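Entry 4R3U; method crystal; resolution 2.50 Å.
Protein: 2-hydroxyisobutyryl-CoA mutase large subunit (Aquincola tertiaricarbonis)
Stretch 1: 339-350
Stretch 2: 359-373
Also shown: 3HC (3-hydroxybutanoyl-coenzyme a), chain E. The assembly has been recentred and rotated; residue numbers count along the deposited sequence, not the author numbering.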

ATOM      1  N   ARG A 339      10.758  22.739  -1.637  1.00 26.00           N
ATOM      2  CA  ARG A 339       9.398  22.341  -1.986  1.00 25.44           C
ATOM      3  C   ARG A 339       9.586  21.392  -3.166  1.00 29.14           C
ATOM      4  O   ARG A 339      10.427  21.667  -4.037  1.00 28.30           O
ATOM      5  N   PHE A 340       8.850  20.256  -3.178  1.00 24.82           N
ATOM      6  CA  PHE A 340       8.993  19.274  -4.252  1.00 23.06           C
ATOM      7  C   PHE A 340       7.724  18.532  -4.650  1.00 25.13           C
ATOM      8  O   PHE A 340       6.850  18.275  -3.816  1.00 25.59           O
ATOM      9  N   HIS A 341       7.633  18.223  -5.962  1.00 19.80           N
ATOM     10  CA  HIS A 341       6.603  17.384  -6.538  1.00 17.97           C
ATOM     11  C   HIS A 341       7.245  16.008  -6.527  1.00 23.14           C
ATOM     12  O   HIS A 341       8.470  15.876  -6.682  1.00 23.69           O
ATOM     13  N   CYS A 342       6.425  14.984  -6.342  1.00 22.10           N
ATOM     14  CA  CYS A 342       6.903  13.608  -6.305  1.00 21.13           C
ATOM     15  C   CYS A 342       6.063  12.750  -7.256  1.00 20.62           C
ATOM     16  O   CYS A 342       4.866  12.968  -7.404  1.00 19.29           O
ATOM     17  N   GLN A 343       6.704  11.782  -7.901  1.00 17.58           N
ATOM     18  CA  GLN A 343       6.032  10.803  -8.733  1.00 16.40           C
ATOM     19  C   GLN A 343       6.567   9.483  -8.267  1.00 19.59           C
ATOM     20  O   GLN A 343       7.760   9.380  -7.973  1.00 20.14           O
ATOM     21  N   THR A 344       5.688   8.478  -8.167  1.00 16.78           N
ATOM     22  CA  THR A 344       6.057   7.136  -7.760  1.00 16.51           C
ATOM     23  C   THR A 344       6.905   6.521  -8.877  1.00 22.21           C
ATOM     24  O   THR A 344       6.779   6.947 -10.045  1.00 22.43           O
ATOM     25  N   ALA A 345       7.829   5.577  -8.524  1.00 19.22           N
ATOM     26  CA  ALA A 345       8.713   4.959  -9.510  1.00 18.23           C
ATOM     27  C   ALA A 345       8.027   4.046 -10.515  1.00 21.89           C
ATOM     28  O   ALA A 345       7.693   2.883 -10.224  1.00 22.20           O
ATOM     29  N   ALA A 346       7.885   4.556 -11.733  1.00 19.03           N
ATOM     30  CA  ALA A 346       7.316   3.865 -12.881  1.00 17.45           C
ATOM     31  C   ALA A 346       8.227   2.640 -13.268  1.00 25.16           C
ATOM     32  O   ALA A 346       7.712   1.579 -13.650  1.00 26.06           O
ATOM     33  N   ALA A 347       9.578   2.776 -13.096  1.00 22.34           N
ATOM     34  CA  ALA A 347      10.518   1.707 -13.404  1.00 22.20           C
ATOM     35  C   ALA A 347      10.345   0.418 -12.523  1.00 24.81           C
ATOM     36  O   ALA A 347      10.850  -0.658 -12.913  1.00 25.19           O
ATOM     37  N   THR A 348       9.628   0.523 -11.368  1.00 19.92           N
ATOM     38  CA  THR A 348       9.374  -0.621 -10.478  1.00 19.23           C
ATOM     39  C   THR A 348       8.139  -1.449 -10.898  1.00 23.72           C
ATOM     40  O   THR A 348       7.936  -2.569 -10.409  1.00 25.54           O
ATOM     41  N   LEU A 349       7.291  -0.864 -11.747  1.00 20.28           N
ATOM     42  CA  LEU A 349       6.030  -1.439 -12.187  1.00 18.70           C
ATOM     43  C   LEU A 349       6.210  -2.412 -13.338  1.00 21.53           C
ATOM     44  O   LEU A 349       7.123  -2.254 -14.152  1.00 22.17           O
ATOM     45  N   THR A 350       5.351  -3.438 -13.383  1.00 20.30           N
ATOM     46  CA  THR A 350       5.435  -4.545 -14.347  1.00 20.81           C
ATOM     47  C   THR A 350       4.283  -4.706 -15.328  1.00 23.73           C
ATOM     48  O   THR A 350       3.163  -4.294 -15.048  1.00 23.31           O
ATOM     49  N   VAL A 359      -0.287  -2.183  -5.328  1.00 21.36           N
ATOM     50  CA  VAL A 359       0.428  -2.399  -4.056  1.00 21.16           C
ATOM     51  C   VAL A 359       1.738  -1.591  -4.041  1.00 24.41           C
ATOM     52  O   VAL A 359       1.999  -0.884  -3.083  1.00 25.15           O
ATOM     53  N   ARG A 360       2.550  -1.717  -5.096  1.00 21.88           N
ATOM     54  CA  ARG A 360       3.831  -1.047  -5.278  1.00 20.99           C
ATOM     55  C   ARG A 360       3.668   0.447  -5.147  1.00 24.23           C
ATOM     56  O   ARG A 360       4.402   1.067  -4.383  1.00 26.03           O
ATOM     57  N   THR A 361       2.686   1.019  -5.871  1.00 19.62           N
ATOM     58  CA  THR A 361       2.350   2.452  -5.917  1.00 17.56           C
ATOM     59  C   THR A 361       1.774   2.938  -4.595  1.00 18.08           C
ATOM     60  O   THR A 361       1.944   4.107  -4.280  1.00 16.35           O
ATOM     61  N   SER A 362       1.109   2.058  -3.813  1.00 16.52           N
ATOM     62  CA  SER A 362       0.564   2.433  -2.487  1.00 15.84           C
ATOM     63  C   SER A 362       1.722   2.760  -1.539  1.00 19.03           C
ATOM     64  O   SER A 362       1.745   3.837  -0.948  1.00 17.55           O
ATOM     65  N   LEU A 363       2.718   1.838  -1.460  1.00 17.39           N
ATOM     66  CA  LEU A 363       3.888   1.974  -0.608  1.00 18.09           C
ATOM     67  C   LEU A 363       4.714   3.214  -0.984  1.00 19.95           C
ATOM     68  O   LEU A 363       5.118   3.975  -0.093  1.00 19.38           O
ATOM     69  N   GLN A 364       4.916   3.421  -2.306  1.00 17.13           N
ATOM     70  CA  GLN A 364       5.654   4.544  -2.872  1.00 17.65           C
ATOM     71  C   GLN A 364       4.946   5.887  -2.609  1.00 21.90           C
ATOM     72  O   GLN A 364       5.607   6.854  -2.253  1.00 22.65           O
ATOM     73  N   ALA A 365       3.594   5.924  -2.696  1.00 18.30           N
ATOM     74  CA  ALA A 365       2.810   7.085  -2.365  1.00 16.72           C
ATOM     75  C   ALA A 365       3.007   7.402  -0.872  1.00 21.50           C
ATOM     76  O   ALA A 365       3.229   8.562  -0.525  1.00 24.00           O
ATOM     77  N   LEU A 366       2.967   6.384   0.002  1.00 17.79           N
ATOM     78  CA  LEU A 366       3.163   6.542   1.442  1.00 17.48           C
ATOM     79  C   LEU A 366       4.547   7.116   1.785  1.00 21.31           C
ATOM     80  O   LEU A 366       4.625   8.009   2.626  1.00 21.49           O
ATOM     81  N   SER A 367       5.616   6.629   1.125  1.00 19.63           N
ATOM     82  CA  SER A 367       6.993   7.129   1.268  1.00 19.74           C
ATOM     83  C   SER A 367       7.037   8.639   0.922  1.00 23.84           C
ATOM     84  O   SER A 367       7.704   9.402   1.608  1.00 26.28           O
ATOM     85  N   ALA A 368       6.313   9.064  -0.117  1.00 20.02           N
ATOM     86  CA  ALA A 368       6.257  10.471  -0.533  1.00 21.03           C
ATOM     87  C   ALA A 368       5.606  11.373   0.533  1.00 24.82           C
ATOM     88  O   ALA A 368       6.096  12.478   0.795  1.00 24.47           O
ATOM     89  N   VAL A 369       4.525  10.866   1.159  1.00 22.43           N
ATOM     90  CA  VAL A 369       3.733  11.534   2.203  1.00 22.43           C
ATOM     91  C   VAL A 369       4.565  11.632   3.497  1.00 26.96           C
ATOM     92  O   VAL A 369       4.612  12.691   4.126  1.00 27.05           O
ATOM     93  N   LEU A 370       5.241  10.529   3.873  1.00 23.45           N
ATOM     94  CA  LEU A 370       6.098  10.454   5.053  1.00 22.58           C
ATOM     95  C   LEU A 370       7.355  11.301   4.805  1.00 27.93           C
ATOM     96  O   LEU A 370       7.938  11.834   5.759  1.00 28.74           O
ATOM     97  N   GLY A 371       7.721  11.428   3.524  1.00 23.48           N
ATOM     98  CA  GLY A 371       8.821  12.245   3.013  1.00 23.10           C
ATOM     99  C   GLY A 371       8.519  13.732   2.911  1.00 28.21           C
ATOM    100  O   GLY A 371       9.442  14.531   2.717  1.00 30.03           O
ATOM    101  N   GLY A 372       7.244  14.120   3.048  1.00 23.38           N
ATOM    102  CA  GLY A 372       6.829  15.525   3.069  1.00 23.41           C
ATOM    103  C   GLY A 372       6.709  16.224   1.723  1.00 27.15           C
ATOM    104  O   GLY A 372       6.957  17.429   1.632  1.00 25.40           O
ATOM    105  N   ALA A 373       6.269  15.481   0.674  1.00 23.80           N
ATOM    106  CA  ALA A 373       6.050  15.992  -0.689  1.00 22.33           C
ATOM    107  C   ALA A 373       4.901  17.029  -0.699  1.00 25.24           C
ATOM    108  O   ALA A 373       3.974  16.937   0.127  1.00 23.13           O
TER

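How does the first stretch divide its side chains? Arg339, His341 and Gln343 point away from the helix, and their ends touch the bound 3-hydroxybutanoyl-coenzyme A, where His341 NE2 lies 3.2 Å from ligand O5P. Phe340 (chi1 p) leaves sideways, yet its ring comes nearer and takes Ala373 CA on one face, a CH-pi contact 3.9 Å from the centroid. Gly371 O and Gly372 O lie 3.9 and 3.8 Å from Phe340 CE1.

What fills the middle? Cys342, chi1 t, points toward the helix and sets SG 3.6 Å from Ala368 CB, while its CB meets Ala373 CB at 3.9 Å. The strand and helix axes approach to 8.2 Å and run nearly antiparallel, at 160°.

How is Thr344 accommodated? Its p rotamer puts CG2 3.6 Å from Ala365 N, and a water joins Thr344 OG1 (2.7 Å), Thr361 OG1 (2.5 Å) and Gln364 OE1 (2.8 Å), donating to the last.

What holds the polar end? Gln364 (m, t) reaches out so that NE2 donates to Thr348 OG1 at 3.0 Å; that hydroxyl in turn donates to Ala345 O at 2.6 Å. Leu349 (m, t) packs CD2 3.7 Å from Arg360 CB. Arg360, extended beyond its m chi1, donates from NH1 to Thr350 OG1 at 3.0 Å.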

ATOM      1  CB  ARG A 339       8.504  23.545  -2.401  1.00 24.49           C
ATOM      2  CG  ARG A 339       8.264  24.608  -1.316  1.00 25.57           C
ATOM      3  CD  ARG A 339       7.557  25.814  -1.896  1.00 27.02           C
ATOM      4  NE  ARG A 339       8.265  26.300  -3.083  1.00 29.28           N
ATOM      5  CZ  ARG A 339       7.696  26.851  -4.148  1.00 28.26           C
ATOM      6  NH1 ARG A 339       6.384  27.034  -4.193  1.00 25.75           N
ATOM      7  NH2 ARG A 339       8.435  27.226  -5.174  1.00 26.76           N
ATOM      8  CB  PHE A 340      10.162  18.287  -3.987  1.00 24.14           C
ATOM      9  CG  PHE A 340       9.901  17.177  -2.990  1.00 24.61           C
ATOM     10  CD1 PHE A 340       9.951  17.421  -1.616  1.00 27.44           C
ATOM     11  CD2 PHE A 340       9.668  15.871  -3.419  1.00 24.30           C
ATOM     12  CE1 PHE A 340       9.763  16.379  -0.694  1.00 26.27           C
ATOM     13  CE2 PHE A 340       9.441  14.839  -2.495  1.00 25.26           C
ATOM     14  CZ  PHE A 340       9.504  15.097  -1.144  1.00 23.64           C
ATOM     15  CB  HIS A 341       6.275  17.776  -7.985  1.00 17.43           C
ATOM     16  CG  HIS A 341       5.378  16.783  -8.693  1.00 18.44           C
ATOM     17  ND1 HIS A 341       4.033  16.658  -8.379  1.00 18.72           N
ATOM     18  CD2 HIS A 341       5.678  15.870  -9.639  1.00 18.42           C
ATOM     19  CE1 HIS A 341       3.569  15.692  -9.133  1.00 17.04           C
ATOM     20  NE2 HIS A 341       4.510  15.200  -9.923  1.00 17.39           N
ATOM     21  CB  CYS A 342       6.864  13.071  -4.869  1.00 21.26           C
ATOM     22  SG  CYS A 342       7.663  11.465  -4.640  1.00 24.27           S
ATOM     23  CB  GLN A 343       6.301  11.024 -10.230  1.00 16.63           C
ATOM     24  CG  GLN A 343       5.483  10.093 -11.145  1.00 13.38           C
ATOM     25  CD  GLN A 343       5.649  10.393 -12.618  1.00 19.26           C
ATOM     26  OE1 GLN A 343       6.142  11.444 -13.035  1.00 14.24           O
ATOM     27  NE2 GLN A 343       5.198   9.493 -13.448  1.00 15.09           N
ATOM     28  CB  THR A 344       4.806   6.346  -7.310  1.00 20.20           C
ATOM     29  OG1 THR A 344       3.904   6.185  -8.406  1.00 23.29           O
ATOM     30  CG2 THR A 344       4.073   7.016  -6.135  1.00 14.64           C
ATOM     31  CB  ALA A 345       9.845   4.228  -8.817  1.00 19.20           C
ATOM     32  CB  ALA A 346       7.242   4.844 -14.006  1.00 17.04           C
ATOM     33  CB  ALA A 347      11.953   2.225 -13.352  1.00 22.27           C
ATOM     34  CB  THR A 348       9.181  -0.184  -9.050  1.00 17.82           C
ATOM     35  OG1 THR A 348       8.015   0.610  -8.979  1.00 21.88           O
ATOM     36  CG2 THR A 348      10.371   0.535  -8.472  1.00 21.56           C
ATOM     37  CB  LEU A 349       5.004  -0.327 -12.496  1.00 17.55           C
ATOM     38  CG  LEU A 349       4.798   0.774 -11.413  1.00 18.86           C
ATOM     39  CD1 LEU A 349       3.659   1.677 -11.776  1.00 18.72           C
ATOM     40  CD2 LEU A 349       4.472   0.190 -10.062  1.00 18.16           C
ATOM     41  CB  THR A 350       5.678  -5.896 -13.602  1.00 20.71           C
ATOM     42  OG1 THR A 350       4.536  -6.196 -12.828  1.00 18.77           O
ATOM     43  CG2 THR A 350       6.902  -5.874 -12.688  1.00 18.00           C
ATOM     44  CB  VAL A 359       0.701  -3.901  -3.766  1.00 24.38           C
ATOM     45  CG1 VAL A 359       1.478  -4.101  -2.441  1.00 23.93           C
ATOM     46  CG2 VAL A 359      -0.586  -4.722  -3.770  1.00 24.27           C
ATOM     47  CB  ARG A 360       4.402  -1.371  -6.674  1.00 20.61           C
ATOM     48  CG  ARG A 360       4.845  -2.813  -6.850  1.00 17.74           C
ATOM     49  CD  ARG A 360       5.412  -3.041  -8.227  1.00 14.00           C
ATOM     50  NE  ARG A 360       6.114  -4.317  -8.297  1.00 19.24           N
ATOM     51  CZ  ARG A 360       5.840  -5.301  -9.139  1.00 27.67           C
ATOM     52  NH1 ARG A 360       4.866  -5.169 -10.030  1.00 20.54           N
ATOM     53  NH2 ARG A 360       6.550  -6.425  -9.105  1.00 19.61           N
ATOM     54  CB  THR A 361       1.509   2.751  -7.174  1.00 20.11           C
ATOM     55  OG1 THR A 361       2.320   2.482  -8.311  1.00 16.84           O
ATOM     56  CG2 THR A 361       0.983   4.188  -7.242  1.00 21.32           C
ATOM     57  CB  SER A 362      -0.273   1.301  -1.894  1.00 15.67           C
ATOM     58  OG  SER A 362      -1.487   1.206  -2.611  1.00 20.61           O
ATOM     59  CB  LEU A 363       4.729   0.674  -0.649  1.00 18.77           C
ATOM     60  CG  LEU A 363       3.963  -0.615  -0.336  1.00 23.32           C
ATOM     61  CD1 LEU A 363       4.838  -1.819  -0.462  1.00 24.69           C
ATOM     62  CD2 LEU A 363       3.289  -0.573   1.031  1.00 25.84           C
ATOM     63  CB  GLN A 364       5.934   4.309  -4.352  1.00 18.25           C
ATOM     64  CG  GLN A 364       6.955   3.209  -4.590  1.00 15.47           C
ATOM     65  CD  GLN A 364       6.918   2.689  -6.003  1.00 24.73           C
ATOM     66  OE1 GLN A 364       6.530   3.403  -6.938  1.00 25.80           O
ATOM     67  NE2 GLN A 364       7.333   1.426  -6.197  1.00 13.12           N
ATOM     68  CB  ALA A 365       1.355   6.826  -2.663  1.00 16.98           C
ATOM     69  CB  LEU A 366       2.866   5.240   2.217  1.00 17.42           C
ATOM     70  CG  LEU A 366       2.946   5.342   3.773  1.00 20.68           C
ATOM     71  CD1 LEU A 366       1.961   6.419   4.332  1.00 20.79           C
ATOM     72  CD2 LEU A 366       2.749   4.000   4.414  1.00 19.54           C
ATOM     73  CB  SER A 367       7.936   6.376   0.329  1.00 21.95           C
ATOM     74  OG  SER A 367       8.542   5.237   0.912  1.00 33.22           O
ATOM     75  CB  ALA A 368       5.512  10.595  -1.857  1.00 21.47           C
ATOM     76  CB  VAL A 369       2.383  10.781   2.397  1.00 24.75           C
ATOM     77  CG1 VAL A 369       1.605  11.307   3.601  1.00 25.44           C
ATOM     78  CG2 VAL A 369       1.534  10.872   1.139  1.00 23.84           C
ATOM     79  CB  LEU A 370       6.454   8.982   5.380  1.00 21.39           C
ATOM     80  CG  LEU A 370       5.313   8.024   5.757  1.00 24.10           C
ATOM     81  CD1 LEU A 370       5.868   6.742   6.300  1.00 24.00           C
ATOM     82  CD2 LEU A 370       4.317   8.636   6.779  1.00 21.21           C
ATOM     83  CB  ALA A 373       5.746  14.840  -1.628  1.00 21.83           C
TER
HETATM   84  N1A 3HC E 801      -0.124  25.885   5.405  0.50 46.88           N
HETATM   85  C2A 3HC E 801      -0.383  27.197   4.769  0.50 45.91           C
HETATM   86  N3A 3HC E 801      -0.177  27.159   3.315  0.50 44.89           N
HETATM   87  C4A 3HC E 801       0.195  26.022   2.679  0.50 45.41           C
HETATM   88  C5A 3HC E 801       0.414  24.869   3.345  0.50 46.16           C
HETATM   89  C6A 3HC E 801       0.275  24.819   4.689  0.50 45.41           C
HETATM   90  N6A 3HC E 801       0.509  23.654   5.292  0.50 43.70           N
HETATM   91  N7A 3HC E 801       0.751  23.946   2.440  0.50 44.40           N
HETATM   92  C8A 3HC E 801       0.733  24.515   1.238  0.50 42.80           C
HETATM   93  N9A 3HC E 801       0.421  25.798   1.387  0.50 42.50           N
HETATM   94  C1B 3HC E 801       0.273  26.860   0.345  0.50 38.06           C
HETATM   95  C2B 3HC E 801       1.576  27.169  -0.362  0.50 35.54           C
HETATM   96  O2B 3HC E 801       2.340  28.154   0.342  0.50 35.58           O
HETATM   97  C3B 3HC E 801       1.094  27.677  -1.710  0.50 38.73           C
HETATM   98  O3B 3HC E 801       0.698  29.068  -1.626  0.50 44.84           O
HETATM   99  P3B 3HC E 801       1.108  30.175  -2.729  0.50 43.89           P
HETATM  100  O7A 3HC E 801       0.493  29.657  -3.967  0.50 45.33           O
HETATM  101  O8A 3HC E 801       0.466  31.396  -2.183  0.50 47.76           O
HETATM  102  O9A 3HC E 801       2.587  30.152  -2.670  0.50 39.49           O
HETATM  103  C4B 3HC E 801      -0.157  26.845  -1.974  0.50 36.96           C
HETATM  104  O4B 3HC E 801      -0.637  26.387  -0.673  0.50 38.51           O
HETATM  105  C5B 3HC E 801       0.146  25.672  -2.923  0.50 34.44           C
HETATM  106  O5B 3HC E 801       0.914  24.661  -2.233  0.50 33.39           O
HETATM  107  P1A 3HC E 801       2.424  24.223  -2.659  0.50 33.76           P
HETATM  108  O1A 3HC E 801       3.133  25.321  -3.371  0.50 34.58           O
HETATM  109  O2A 3HC E 801       3.074  23.620  -1.484  0.50 32.48           O
HETATM  110  O3A 3HC E 801       1.999  22.992  -3.659  0.50 33.55           O
HETATM  111  P2A 3HC E 801       1.877  23.029  -5.279  0.50 29.74           P
HETATM  112  O4A 3HC E 801       1.411  21.706  -5.721  0.50 28.43           O
HETATM  113  O5A 3HC E 801       1.144  24.233  -5.741  0.50 33.02           O
HETATM  114  O6A 3HC E 801       3.395  23.223  -5.676  0.50 28.82           O
HETATM  115  CBP 3HC E 801       5.622  22.617  -6.416  0.50 27.99           C
HETATM  116  CCP 3HC E 801       4.419  22.223  -5.532  0.50 29.25           C
HETATM  117  CDP 3HC E 801       6.223  23.887  -5.798  0.50 26.17           C
HETATM  118  CEP 3HC E 801       6.685  21.514  -6.350  0.50 28.00           C
HETATM  119  CAP 3HC E 801       5.175  22.901  -7.890  0.50 27.59           C
HETATM  120  OAP 3HC E 801       6.226  23.401  -8.744  0.50 27.43           O
HETATM  121  C9P 3HC E 801       4.332  21.794  -8.587  0.50 28.49           C
HETATM  122  O9P 3HC E 801       3.105  21.761  -8.476  0.50 29.02           O
HETATM  123  N8P 3HC E 801       5.007  20.951  -9.385  0.50 28.88           N
HETATM  124  C7P 3HC E 801       4.311  19.911 -10.151  0.50 26.92           C
HETATM  125  C6P 3HC E 801       5.259  19.272 -11.156  0.50 24.04           C
HETATM  126  C5P 3HC E 801       4.609  18.107 -11.910  0.50 21.79           C
HETATM  127  O5P 3HC E 801       3.482  17.684 -11.638  0.50 21.65           O
HETATM  128  N4P 3HC E 801       5.387  17.614 -12.879  0.50 20.57           N
HETATM  129  C3P 3HC E 801       4.980  16.490 -13.709  0.50 22.35           C
HETATM  130  C2P 3HC E 801       6.229  15.835 -14.233  0.50 22.78           C
HETATM  131  S1P 3HC E 801       5.851  14.349 -15.212  0.50 26.37           S
HETATM  132  C1  3HC E 801       7.545  13.938 -15.663  0.50 27.73           C
HETATM  133  O1  3HC E 801       8.383  14.771 -16.001  0.50 27.03           O
HETATM  134  C2  3HC E 801       7.954  12.461 -15.519  0.50 29.36           C
HETATM  135  C3  3HC E 801       7.446  11.600 -16.677  0.50 31.51           C
HETATM  136  O3  3HC E 801       6.029  11.709 -16.760  0.50 33.43           O
HETATM  137  C4  3HC E 801       8.096  12.009 -18.008  0.50 31.00           C
HETATM  138  O   HOH W   1       4.502   3.634  -8.861  1.00 15.65           O